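Local coordinates for protein genome packaging NTPase B204 (Sulfolobus turreted icosahedral virus 2, PDB 4KFU) that probably hydrolyses ATP to power the packaging of viral DNA into the capsid, as a P-loop ATPase of the FtsK-HerA superfamily, at residues Asp4-Leu9 / Gln150-Ile155; Glu121-Asn126 / Pro145-Gln150; Ile34-Asp39 / Val99-Glu104. All blocks are in the same frame, centred on the assembly; numbering follows the deposited sequence.

Contact 1 of 3, residues Asp4-Leu9 / Gln150-Ile155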
loop_
_atom_site.group_PDB
_atom_site.type_symbol
_atom_site.label_atom_id
_atom_site.label_comp_id
_atom_site.label_asym_id
_atom_site.label_seq_id
_atom_site.Cartn_x
_atom_site.Cartn_y
_atom_site.Cartn_z
ATOM N N ASP A 4 4.405 -7.347 -9.037
ATOM C CA ASP A 4 5.541 -6.743 -8.343
ATOM C C ASP A 4 5.585 -5.213 -8.427
ATOM O O ASP A 4 6.619 -4.605 -8.136
ATOM C CB ASP A 4 6.877 -7.357 -8.783
ATOM C CG ASP A 4 7.109 -7.280 -10.286
ATOM O OD1 ASP A 4 6.350 -6.587 -11.003
ATOM O OD2 ASP A 4 8.079 -7.921 -10.748
ATOM N N ASP A 5 4.471 -4.594 -8.815
ATOM C CA ASP A 5 4.392 -3.132 -8.830
ATOM C C ASP A 5 4.330 -2.567 -7.418
ATOM O O ASP A 5 3.858 -3.229 -6.490
ATOM C CB ASP A 5 3.157 -2.649 -9.590
ATOM C CG ASP A 5 3.378 -2.589 -11.085
ATOM O OD1 ASP A 5 4.545 -2.719 -11.522
ATOM O OD2 ASP A 5 2.386 -2.408 -11.821
ATOM N N ILE A 6 4.822 -1.341 -7.262
ATOM C CA ILE A 6 4.583 -0.599 -6.039
ATOM C C ILE A 6 3.360 0.283 -6.313
ATOM O O ILE A 6 3.355 1.097 -7.249
ATOM C CB ILE A 6 5.782 0.264 -5.637
ATOM C CG1 ILE A 6 6.963 -0.645 -5.238
ATOM C CG2 ILE A 6 5.407 1.158 -4.469
ATOM C CD1 ILE A 6 8.305 0.066 -5.072
ATOM N N VAL A 7 2.308 0.077 -5.527
ATOM C CA VAL A 7 1.074 0.844 -5.670
ATOM C C VAL A 7 0.843 1.625 -4.391
ATOM O O VAL A 7 0.945 1.082 -3.281
ATOM C CB VAL A 7 -0.138 -0.065 -5.934
ATOM C CG1 VAL A 7 -1.413 0.757 -6.028
ATOM C CG2 VAL A 7 0.068 -0.861 -7.200
ATOM N N VAL A 8 0.542 2.911 -4.543
ATOM C CA VAL A 8 0.318 3.766 -3.390
ATOM C C VAL A 8 -1.084 4.349 -3.455
ATOM O O VAL A 8 -1.475 4.954 -4.468
ATOM C CB VAL A 8 1.366 4.888 -3.315
ATOM C CG1 VAL A 8 1.131 5.758 -2.082
ATOM C CG2 VAL A 8 2.785 4.275 -3.282
ATOM N N LEU A 9 -1.854 4.139 -2.390
ATOM C CA LEU A 9 -3.199 4.696 -2.319
ATOM C C LEU A 9 -3.246 5.834 -1.305
ATOM O O LEU A 9 -2.824 5.677 -0.152
ATOM C CB LEU A 9 -4.206 3.631 -1.906
ATOM C CG LEU A 9 -4.094 2.242 -2.517
ATOM C CD1 LEU A 9 -5.168 1.363 -1.895
ATOM C CD2 LEU A 9 -4.253 2.302 -4.025
ATOM N N GLN A 150 9.302 6.346 -6.285
ATOM C CA GLN A 150 9.579 4.937 -6.572
ATOM C C GLN A 150 8.345 4.121 -6.957
ATOM O O GLN A 150 8.459 2.968 -7.399
ATOM C CB GLN A 150 10.261 4.279 -5.364
ATOM C CG GLN A 150 11.655 4.798 -5.086
ATOM C CD GLN A 150 12.566 4.694 -6.296
ATOM O OE1 GLN A 150 13.062 5.703 -6.799
ATOM N NE2 GLN A 150 12.789 3.472 -6.772
ATOM N N ALA A 151 7.165 4.693 -6.774
ATOM C CA ALA A 151 5.927 3.970 -7.070
ATOM C C ALA A 151 5.781 3.696 -8.572
ATOM O O ALA A 151 6.391 4.386 -9.401
ATOM C CB ALA A 151 4.733 4.756 -6.548
ATOM N N ASP A 152 4.982 2.688 -8.922
ATOM C CA ASP A 152 4.607 2.457 -10.319
ATOM C C ASP A 152 3.224 3.026 -10.589
ATOM O O ASP A 152 2.931 3.493 -11.693
ATOM C CB ASP A 152 4.610 0.968 -10.645
ATOM C CG ASP A 152 5.970 0.345 -10.466
ATOM O OD1 ASP A 152 6.826 0.539 -11.359
ATOM O OD2 ASP A 152 6.187 -0.320 -9.426
ATOM N N LEU A 153 2.377 2.975 -9.565
ATOM C CA LEU A 153 1.002 3.458 -9.647
ATOM C C LEU A 153 0.674 4.252 -8.398
ATOM O O LEU A 153 0.941 3.810 -7.278
ATOM C CB LEU A 153 0.023 2.290 -9.754
ATOM C CG LEU A 153 -0.035 1.530 -11.082
ATOM C CD1 LEU A 153 -1.152 0.500 -11.055
ATOM C CD2 LEU A 153 -0.231 2.485 -12.252
ATOM N N ILE A 154 0.095 5.433 -8.575
ATOM C CA ILE A 154 -0.363 6.213 -7.428
ATOM C C ILE A 154 -1.846 6.505 -7.607
ATOM O O ILE A 154 -2.262 7.071 -8.626
ATOM C CB ILE A 154 0.428 7.524 -7.253
ATOM C CG1 ILE A 154 1.933 7.236 -7.186
ATOM C CG2 ILE A 154 -0.008 8.247 -6.004
ATOM C CD1 ILE A 154 2.803 8.506 -7.278
ATOM N N ILE A 155 -2.639 6.100 -6.619
ATOM C CA ILE A 155 -4.083 6.286 -6.672
ATOM C C ILE A 155 -4.490 7.347 -5.655
ATOM O O ILE A 155 -4.059 7.301 -4.500
ATOM C CB ILE A 155 -4.832 4.954 -6.419
ATOM C CG1 ILE A 155 -4.569 3.981 -7.577
ATOM C CG2 ILE A 155 -6.324 5.198 -6.228
ATOM C CD1 ILE A 155 -5.253 2.646 -7.448
#
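The carboxylates of D5 and D152 lie stacked, their planes 27° apart, although the two side chains cross at about a right angle. OD1 of D5 comes within 3.6 Å of OD2 of D152, a like-charge approach that R127 probably makes tolerable, since its guanidinium forms salt bridges to OD1 of D5, OD1 of D152 and OD1 of D4. The same OD2 of D152 takes the N-H of I6 on its anti lone pair at 2.8 Å, nearly straight at 173°, while OD1 also accepts from N194. I6 O in turn accepts two amides, D152 N at 2.8 Å and L153 N at 3.1 Å, so the entry to the strand pair is gripped from both ends of one residue. From there 6-9 and 153-155 run parallel, as neighbours in the core sheet of a P-loop ATPase fold, with V8 bonded through N to L153 O and through O to I155 N. L9 and I155 lie side by side and point the same way; CD2 of L9 rests 3.6 Å from I155 CD1 and equally near I155 CB, and both residues pack against F25 of helix 17-31, which follows the P-loop. V7 and L153 share that face and are likewise aligned, CG2 against CB. On the other face V8 CG2 meets A151 CB at 3.8 Å, and V147 and Y148 of helix 145-150 cover V8.

Contact 2 of 3, residues Glu121-Asn126 / Pro145-Gln150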
loop_
_atom_site.group_PDB
_atom_site.type_symbol
_atom_site.label_atom_id
_atom_site.label_comp_id
_atom_site.label_asym_id
_atom_site.label_seq_id
_atom_site.Cartn_x
_atom_site.Cartn_y
_atom_site.Cartn_z
ATOM N N GLU A 121 15.357 -1.330 0.629
ATOM C CA GLU A 121 15.158 -2.478 -0.247
ATOM C C GLU A 121 13.741 -2.536 -0.820
ATOM O O GLU A 121 13.545 -2.856 -1.997
ATOM C CB GLU A 121 15.464 -3.780 0.513
ATOM C CG GLU A 121 15.939 -4.892 -0.391
ATOM C CD GLU A 121 16.007 -6.246 0.301
ATOM O OE1 GLU A 121 16.245 -6.290 1.526
ATOM O OE2 GLU A 121 15.821 -7.268 -0.395
ATOM N N ALA A 122 12.755 -2.240 0.026
ATOM C CA ALA A 122 11.364 -2.300 -0.380
ATOM C C ALA A 122 11.109 -1.352 -1.551
ATOM O O ALA A 122 10.361 -1.677 -2.479
ATOM C CB ALA A 122 10.474 -1.940 0.786
ATOM N N LEU A 123 11.727 -0.174 -1.502
ATOM C CA LEU A 123 11.441 0.875 -2.496
ATOM C C LEU A 123 12.356 0.811 -3.720
ATOM O O LEU A 123 12.059 1.425 -4.740
ATOM C CB LEU A 123 11.535 2.266 -1.850
ATOM C CG LEU A 123 10.503 2.660 -0.794
ATOM C CD1 LEU A 123 10.730 4.111 -0.374
ATOM C CD2 LEU A 123 9.054 2.479 -1.289
ATOM N N HIS A 124 13.473 0.090 -3.628
ATOM C CA HIS A 124 14.405 0.038 -4.759
ATOM C C HIS A 124 14.687 -1.362 -5.313
ATOM O O HIS A 124 15.140 -1.504 -6.448
ATOM C CB HIS A 124 15.740 0.716 -4.401
ATOM C CG HIS A 124 15.608 2.156 -4.024
ATOM N ND1 HIS A 124 15.566 2.581 -2.719
ATOM C CD2 HIS A 124 15.512 3.272 -4.793
ATOM C CE1 HIS A 124 15.448 3.900 -2.691
ATOM N NE2 HIS A 124 15.411 4.339 -3.936
ATOM N N ALA A 125 14.438 -2.398 -4.526
ATOM C CA ALA A 125 14.820 -3.737 -4.957
ATOM C C ALA A 125 13.674 -4.719 -4.792
ATOM O O ALA A 125 13.894 -5.921 -4.609
ATOM C CB ALA A 125 16.033 -4.200 -4.184
ATOM N N ASN A 126 12.451 -4.210 -4.854
ATOM C CA ASN A 126 11.301 -5.047 -4.543
ATOM C C ASN A 126 11.096 -6.155 -5.564
ATOM O O ASN A 126 10.705 -7.274 -5.206
ATOM C CB ASN A 126 10.036 -4.203 -4.365
ATOM C CG ASN A 126 9.553 -3.580 -5.659
ATOM O OD1 ASN A 126 10.162 -2.643 -6.180
ATOM N ND2 ASN A 126 8.442 -4.083 -6.174
ATOM N N PRO A 145 8.639 11.417 0.541
ATOM C CA PRO A 145 8.452 11.710 -0.886
ATOM C C PRO A 145 9.055 10.642 -1.795
ATOM O O PRO A 145 8.521 10.431 -2.883
ATOM C CB PRO A 145 9.189 13.039 -1.066
ATOM C CG PRO A 145 9.102 13.689 0.271
ATOM C CD PRO A 145 9.190 12.571 1.275
ATOM N N ILE A 146 10.113 9.953 -1.362
ATOM C CA ILE A 146 10.685 8.900 -2.212
ATOM C C ILE A 146 9.727 7.747 -2.496
ATOM O O ILE A 146 9.846 7.082 -3.531
ATOM C CB ILE A 146 12.050 8.373 -1.716
ATOM C CG1 ILE A 146 11.957 7.857 -0.268
ATOM C CG2 ILE A 146 13.101 9.461 -1.851
ATOM C CD1 ILE A 146 13.170 7.050 0.148
ATOM N N VAL A 147 8.777 7.507 -1.596
ATOM C CA VAL A 147 7.699 6.557 -1.900
ATOM C C VAL A 147 6.984 6.894 -3.208
ATOM O O VAL A 147 6.704 6.007 -4.027
ATOM C CB VAL A 147 6.650 6.470 -0.756
ATOM C CG1 VAL A 147 5.438 5.647 -1.194
ATOM C CG2 VAL A 147 7.270 5.870 0.497
ATOM N N TYR A 148 6.685 8.175 -3.431
ATOM C CA TYR A 148 5.990 8.532 -4.664
ATOM C C TYR A 148 6.911 8.486 -5.880
ATOM O O TYR A 148 6.458 8.170 -6.978
ATOM C CB TYR A 148 5.282 9.893 -4.548
ATOM C CG TYR A 148 4.384 9.965 -3.341
ATOM C CD1 TYR A 148 3.199 9.248 -3.302
ATOM C CD2 TYR A 148 4.730 10.726 -2.225
ATOM C CE1 TYR A 148 2.361 9.294 -2.186
ATOM C CE2 TYR A 148 3.903 10.766 -1.092
ATOM C CZ TYR A 148 2.713 10.048 -1.097
ATOM O OH TYR A 148 1.877 10.088 0.000
ATOM N N LYS A 149 8.191 8.792 -5.691
ATOM C CA LYS A 149 9.136 8.724 -6.799
ATOM C C LYS A 149 9.400 7.276 -7.231
ATOM O O LYS A 149 9.677 7.002 -8.404
ATOM C CB LYS A 149 10.452 9.397 -6.419
ATOM C CG LYS A 149 10.319 10.845 -5.932
ATOM C CD LYS A 149 9.553 11.719 -6.922
ATOM C CE LYS A 149 10.281 11.835 -8.239
ATOM N NZ LYS A 149 10.214 13.229 -8.777
ATOM N N GLN A 150 9.302 6.346 -6.285
ATOM C CA GLN A 150 9.579 4.937 -6.572
ATOM C C GLN A 150 8.345 4.121 -6.957
ATOM O O GLN A 150 8.459 2.968 -7.399
ATOM C CB GLN A 150 10.261 4.279 -5.364
ATOM C CG GLN A 150 11.655 4.798 -5.086
ATOM C CD GLN A 150 12.566 4.694 -6.296
ATOM O OE1 GLN A 150 13.062 5.703 -6.799
ATOM N NE2 GLN A 150 12.789 3.472 -6.772
#
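Q150 reaches across to the end of helix 117-124 and meets L123 and H124 with nearly every atom of its side chain. CB already lies 3.4 Å from the carbonyl oxygen of L123. CG, anti to the carbonyl carbon of its own residue, stays just as near that oxygen, while also passing 4.1 Å from CB of L123. The chain then bends at chi2 (-55°), which carries CD to 3.6 Å from CD2 of H124. At the tip the two branches part company. NE2 donates to L123 O at 3.0 Å with an N-H...O angle of 153°; the donor is tilted from the carbonyl plane. OE1 is 3.9 Å from NE2 of H124, a van der Waals approach. Imidazole and amide planes stand 38° apart, and the two side chains cross at about a right angle. The imidazole has a polar partner of its own, for its ND1 is hydrogen-bonded to D120 O one turn back in the helix.

Apart from the bond to L123 O the contact is apolar: CD1 of L123 touches CD1 of I146 at 3.9 Å, the two side chains crossing, and also packs on CG2 of V147. V147 in turn packs on L135 of strand 131-137 and on F109, while P145 leans on W167 and Y171 of helix 162-171. The C-terminal turn of helix 117-124 thus meets the short helix 145-150 along I146, V147 and Q150, over one face of the central sheet.

Contact 3 of 3, residues Ile34-Asp39 / Val99-Glu104. With ZN (zinc ion), chain L.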
loop_
_atom_site.group_PDB
_atom_site.type_symbol
_atom_site.label_atom_id
_atom_site.label_comp_id
_atom_site.label_asym_id
_atom_site.label_seq_id
_atom_site.Cartn_x
_atom_site.Cartn_y
_atom_site.Cartn_z
ATOM N N ILE A 34 -2.260 -15.104 -6.800
ATOM C CA ILE A 34 -1.129 -14.352 -6.255
ATOM C C ILE A 34 -1.284 -14.197 -4.738
ATOM O O ILE A 34 -2.307 -13.702 -4.256
ATOM C CB ILE A 34 -1.003 -12.971 -6.931
ATOM C CG1 ILE A 34 -0.608 -13.141 -8.401
ATOM C CG2 ILE A 34 0.019 -12.104 -6.204
ATOM C CD1 ILE A 34 -0.951 -11.949 -9.277
ATOM N N SER A 35 -0.262 -14.615 -3.996
ATOM C CA SER A 35 -0.317 -14.586 -2.540
ATOM C C SER A 35 -0.170 -13.165 -1.995
ATOM O O SER A 35 0.351 -12.275 -2.668
ATOM C CB SER A 35 0.787 -15.468 -1.948
ATOM O OG SER A 35 2.065 -14.922 -2.214
ATOM N N TYR A 36 -0.644 -12.951 -0.772
ATOM C CA TYR A 36 -0.432 -11.665 -0.126
ATOM C C TYR A 36 -0.222 -11.768 1.379
ATOM O O TYR A 36 -0.678 -12.719 2.038
ATOM C CB TYR A 36 -1.549 -10.663 -0.469
ATOM C CG TYR A 36 -2.951 -11.112 -0.101
ATOM C CD1 TYR A 36 -3.372 -11.139 1.227
ATOM C CD2 TYR A 36 -3.864 -11.473 -1.082
ATOM C CE1 TYR A 36 -4.652 -11.537 1.565
ATOM C CE2 TYR A 36 -5.146 -11.873 -0.751
ATOM C CZ TYR A 36 -5.529 -11.903 0.575
ATOM O OH TYR A 36 -6.807 -12.288 0.916
ATOM N N ILE A 37 0.491 -10.775 1.900
ATOM C CA ILE A 37 0.724 -10.601 3.322
ATOM C C ILE A 37 0.188 -9.224 3.698
ATOM O O ILE A 37 0.587 -8.210 3.089
ATOM C CB ILE A 37 2.237 -10.642 3.642
ATOM C CG1 ILE A 37 2.871 -11.925 3.096
ATOM C CG2 ILE A 37 2.481 -10.501 5.138
ATOM C CD1 ILE A 37 4.388 -11.919 3.127
ATOM N N ILE A 38 -0.714 -9.164 4.679
ATOM C CA ILE A 38 -1.238 -7.867 5.112
ATOM C C ILE A 38 -0.696 -7.424 6.471
ATOM O O ILE A 38 -0.913 -8.098 7.495
ATOM C CB ILE A 38 -2.783 -7.870 5.187
ATOM C CG1 ILE A 38 -3.388 -8.359 3.865
ATOM C CG2 ILE A 38 -3.296 -6.487 5.551
ATOM C CD1 ILE A 38 -4.915 -8.507 3.906
ATOM N N ASP A 39 -0.006 -6.283 6.474
ATOM C CA ASP A 39 0.478 -5.634 7.694
ATOM C C ASP A 39 -0.640 -4.719 8.188
ATOM O O ASP A 39 -0.860 -3.633 7.636
ATOM C CB ASP A 39 1.765 -4.854 7.374
ATOM C CG ASP A 39 2.303 -4.044 8.555
ATOM O OD1 ASP A 39 1.950 -4.315 9.717
ATOM O OD2 ASP A 39 3.103 -3.105 8.322
ATOM N N VAL A 99 2.385 -9.945 -2.989
ATOM C CA VAL A 99 2.150 -8.554 -2.634
ATOM C C VAL A 99 2.093 -8.323 -1.120
ATOM O O VAL A 99 1.274 -8.927 -0.410
ATOM C CB VAL A 99 0.867 -8.021 -3.280
ATOM C CG1 VAL A 99 0.711 -6.562 -2.934
ATOM C CG2 VAL A 99 0.940 -8.210 -4.791
ATOM N N LEU A 100 2.982 -7.462 -0.630
ATOM C CA LEU A 100 2.936 -7.022 0.760
ATOM C C LEU A 100 2.022 -5.791 0.862
ATOM O O LEU A 100 2.343 -4.729 0.321
ATOM C CB LEU A 100 4.343 -6.677 1.258
ATOM C CG LEU A 100 4.446 -6.177 2.701
ATOM C CD1 LEU A 100 3.792 -7.180 3.690
ATOM C CD2 LEU A 100 5.907 -5.867 3.107
ATOM N N ILE A 101 0.891 -5.948 1.547
ATOM C CA ILE A 101 -0.093 -4.884 1.714
ATOM C C ILE A 101 0.018 -4.217 3.075
ATOM O O ILE A 101 -0.093 -4.868 4.121
ATOM C CB ILE A 101 -1.527 -5.425 1.561
ATOM C CG1 ILE A 101 -1.654 -6.238 0.268
ATOM C CG2 ILE A 101 -2.545 -4.279 1.603
ATOM C CD1 ILE A 101 -3.086 -6.697 -0.046
ATOM N N ILE A 102 0.236 -2.907 3.057
ATOM C CA ILE A 102 0.466 -2.153 4.279
ATOM C C ILE A 102 -0.545 -1.035 4.405
ATOM O O ILE A 102 -0.382 0.034 3.807
ATOM C CB ILE A 102 1.881 -1.560 4.321
ATOM C CG1 ILE A 102 2.905 -2.631 3.941
ATOM C CG2 ILE A 102 2.208 -0.999 5.726
ATOM C CD1 ILE A 102 4.310 -2.251 4.276
ATOM N N ASP A 103 -1.607 -1.284 5.165
ATOM C CA ASP A 103 -2.569 -0.214 5.436
ATOM C C ASP A 103 -1.996 0.655 6.546
ATOM O O ASP A 103 -1.151 0.188 7.330
ATOM C CB ASP A 103 -3.949 -0.767 5.791
ATOM C CG ASP A 103 -5.082 0.011 5.105
ATOM O OD1 ASP A 103 -4.902 1.231 4.855
ATOM O OD2 ASP A 103 -6.146 -0.592 4.809
ATOM N N GLU A 104 -2.400 1.924 6.584
ATOM C CA GLU A 104 -1.803 2.891 7.511
ATOM C C GLU A 104 -0.272 2.899 7.387
ATOM O O GLU A 104 0.446 2.792 8.391
ATOM C CB GLU A 104 -2.231 2.587 8.957
ATOM C CG GLU A 104 -3.758 2.429 9.162
ATOM C CD GLU A 104 -4.266 0.980 9.015
ATOM O OE1 GLU A 104 -3.471 0.017 9.183
ATOM O OE2 GLU A 104 -5.479 0.797 8.734
HETATM ZN ZN ZN L . 3.203 -2.462 10.489
#
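L100 pushes its CD1 methyl into the shallow hollow beside I37, 3.4 Å from I37 O and 3.8 Å from I37 CB, the two side chains meeting at a slant. On the other face I38 and I101 lie side by side and point the same way, CG1 of I38 against CB of I101. I101 CD1 touches Y36 CB at 4.3 Å, and the far OH of Y36 is hydrogen-bonded to F53 O. At the beginning of the pair the CG2 methyls of I34 and V99 meet, with L29 of helix 17-31 against both. Strands 35-39 and 99-102 run parallel in the central sheet, their axes approaching to 4.7 Å and diverging by 22°; alternating amides bond across them, from V99 N to S35 O through to D39 N to I101 O. The aliphatic run ending in D103 and E104 is consistent with the Walker B motif of a P-loop ATPase. D103 OD2 bonds to Y50 OH and S18 OG, and OD1 to S136 OG; its side chain lies about 4 Å from the magnesium ion. In D39, chi1 (176°) sets CG anti to the backbone N, and from there both carboxylate oxygens reach the zinc ion, OD1 at 2.4 Å and OD2 at 2.3 Å, with H41, D73 and H108 completing the site. The I102 CG2 methyl nestles against D39 OD2 at 3.5 Å.

Overall arrangement
Contacts 1 and 3 are parallel strand pairs of one mixed sheet, their centres about 13 Å apart and strand 131-137 lying between 98-102 and 6-10. Contact 2 sits against the sheet, its centre about 9 Å from that of contact 1 and about 16 Å from that of contact 3. It shares Q150 with contact 1, and helix 145-150 leads directly into strand 153-156. Along the chain, contact 1 closes a long loop that contains contact 3 and then contact 2. The strand ends of contacts 1 and 3, at L9 and D103, come near the bound nucleotide and magnesium ion, while D39 of contact 3 belongs to the zinc site.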